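Local coordinates for substrate binding periplasmic protein (Ralstonia solanacearum, PDB 3LOP) that probably binds leucine or related amino acids in the periplasm, as substrate-binding proteins of ABC transporters do, at residues G41-E45 with I300-K306. Numbering follows the deposited sequence.
Sequences GINGE and IRRAGPK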
loop_
_atom_site.group_PDB
_atom_site.type_symbol
_atom_site.label_atom_id
_atom_site.label_comp_id
_atom_site.label_asym_id
_atom_site.label_seq_id
_atom_site.Cartn_x
_atom_site.Cartn_y
_atom_site.Cartn_z
ATOM N N GLY A 41 26.657 -0.001 -1.190
ATOM C CA GLY A 41 25.941 0.553 -0.051
ATOM C C GLY A 41 25.763 2.037 -0.147
ATOM O O GLY A 41 25.650 2.571 -1.242
ATOM N N ILE A 42 25.734 2.705 0.999
ATOM C CA ILE A 42 25.569 4.150 1.023
ATOM C C ILE A 42 26.802 4.793 1.639
ATOM O O ILE A 42 27.090 4.599 2.818
ATOM C CB ILE A 42 24.335 4.558 1.843
ATOM C CG1 ILE A 42 23.081 3.920 1.246
ATOM C CG2 ILE A 42 24.199 6.072 1.852
ATOM C CD1 ILE A 42 21.808 4.256 1.993
ATOM N N ASN A 43 27.521 5.562 0.830
ATOM C CA ASN A 43 28.732 6.231 1.287
ATOM C C ASN A 43 29.663 5.209 1.941
ATOM O O ASN A 43 30.280 5.478 2.970
ATOM C CB ASN A 43 28.382 7.347 2.281
ATOM C CG ASN A 43 27.498 8.426 1.664
ATOM O OD1 ASN A 43 27.807 8.972 0.603
ATOM N ND2 ASN A 43 26.394 8.742 2.335
ATOM N N GLY A 44 29.740 4.027 1.331
ATOM C CA GLY A 44 30.596 2.971 1.843
ATOM C C GLY A 44 30.054 2.235 3.054
ATOM O O GLY A 44 30.753 1.417 3.651
ATOM N N GLU A 45 28.809 2.510 3.423
ATOM C CA GLU A 45 28.218 1.854 4.580
ATOM C C GLU A 45 27.170 0.818 4.186
ATOM O O GLU A 45 26.420 1.012 3.231
ATOM C CB GLU A 45 27.601 2.896 5.516
ATOM C CG GLU A 45 28.596 3.933 6.015
ATOM C CD GLU A 45 28.002 4.867 7.052
ATOM O OE1 GLU A 45 27.682 4.395 8.164
ATOM O OE2 GLU A 45 27.854 6.071 6.754
ATOM N N ILE A 300 18.988 8.808 3.337
ATOM C CA ILE A 300 20.136 8.397 4.135
ATOM C C ILE A 300 21.424 8.881 3.471
ATOM O O ILE A 300 22.345 9.341 4.145
ATOM C CB ILE A 300 20.174 6.862 4.304
ATOM C CG1 ILE A 300 18.950 6.409 5.110
ATOM C CG2 ILE A 300 21.457 6.446 5.018
ATOM C CD1 ILE A 300 18.828 4.906 5.275
ATOM N N ARG A 301 21.474 8.789 2.147
ATOM C CA ARG A 301 22.644 9.228 1.396
ATOM C C ARG A 301 22.888 10.718 1.618
ATOM O O ARG A 301 24.019 11.143 1.852
ATOM C CB ARG A 301 22.446 8.960 -0.098
ATOM C CG ARG A 301 23.687 9.237 -0.938
ATOM C CD ARG A 301 23.401 9.092 -2.425
ATOM N NE ARG A 301 22.564 10.179 -2.927
ATOM C CZ ARG A 301 22.961 11.446 -3.018
ATOM N NH1 ARG A 301 24.187 11.788 -2.642
ATOM N NH2 ARG A 301 22.131 12.372 -3.480
ATOM N N ARG A 302 21.820 11.508 1.546
ATOM C CA ARG A 302 21.922 12.949 1.736
ATOM C C ARG A 302 22.269 13.332 3.170
ATOM O O ARG A 302 22.816 14.411 3.415
ATOM C CB ARG A 302 20.610 13.628 1.334
ATOM C CG ARG A 302 20.251 13.470 -0.132
ATOM C CD ARG A 302 19.001 14.267 -0.458
ATOM N NE ARG A 302 18.600 14.123 -1.853
ATOM C CZ ARG A 302 17.740 14.930 -2.469
ATOM N NH1 ARG A 302 17.189 15.944 -1.813
ATOM N NH2 ARG A 302 17.432 14.725 -3.742
ATOM N N ALA A 303 21.954 12.451 4.114
ATOM C CA ALA A 303 22.224 12.714 5.524
ATOM C C ALA A 303 23.711 12.695 5.861
ATOM O O ALA A 303 24.116 13.175 6.921
ATOM C CB ALA A 303 21.478 11.711 6.392
ATOM N N GLY A 304 24.521 12.130 4.970
ATOM C CA GLY A 304 25.955 12.093 5.202
ATOM C C GLY A 304 26.446 10.876 5.962
ATOM O O GLY A 304 25.651 10.039 6.381
ATOM N N PRO A 305 27.770 10.750 6.153
ATOM C CA PRO A 305 28.385 9.627 6.867
ATOM C C PRO A 305 27.847 9.458 8.285
ATOM O O PRO A 305 27.519 10.439 8.952
ATOM C CB PRO A 305 29.869 9.986 6.855
ATOM C CG PRO A 305 30.013 10.726 5.569
ATOM C CD PRO A 305 28.806 11.635 5.595
ATOM N N LYS A 306 27.768 8.206 8.732
ATOM C CA LYS A 306 27.278 7.879 10.069
ATOM C C LYS A 306 26.078 8.752 10.417
ATOM O O LYS A 306 26.066 9.427 11.446
ATOM C CB LYS A 306 28.392 8.093 11.095
ATOM C CG LYS A 306 29.665 7.317 10.792
ATOM C CD LYS A 306 30.731 7.570 11.844
ATOM C CE LYS A 306 32.001 6.787 11.545
ATOM N NZ LYS A 306 33.039 6.987 12.597
HETATM O O HOH W 1 24.834 8.242 4.609
HETATM O O HOH W 2 26.806 10.542 -2.200
#
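Ile-42 supplies the apolar, close-fitting part of this contact, pressing both of its branches onto the last turn of helix 284-303. Its CG2 methyl lies 3.5 Å from CA of Arg-301, against the backbone of the helix, while CD1 reaches CG2 of Ile-300 at 3.8 Å, the two isoleucine side chains crossing at about a right angle. With CG1 beside the backbone N (chi1 -59°), CG2 stands anti to that N and meets Arg-301, leaving CD1, at the end of the CG1 branch, for Ile-300. Ile-300 also packs on Ile-6 of strand 6-12. Beyond the helix, the extended Glu-45 side chain makes the one firm direct hydrogen bond: OE2 accepts N-H of Lys-306 on its syn side, 21° out of the carboxylate plane, at 2.9 Å, and also touches CA of Pro-305.

Around Asn-43 the fit is looser and wetter. Its amide directs ND2 to the C-terminal end of the helix, giving a weak hydrogen bond to O of Arg-301 (3.4 Å) and a firmer one to a water at 2.8 Å, which donates to the carbonyls of Ile-300 and Gly-304. A second water takes a bond from Arg-301 NH1 and bonds only weakly to Asn-43 OD1; NH2 forms a salt bridge with Glu-298. The whole illustrates a type I' turn, Ile-42 to Glu-45, meeting a helix C-terminus where Gly-304 takes positive phi, at the periphery of an alpha/beta lobe of the periplasmic binding protein fold.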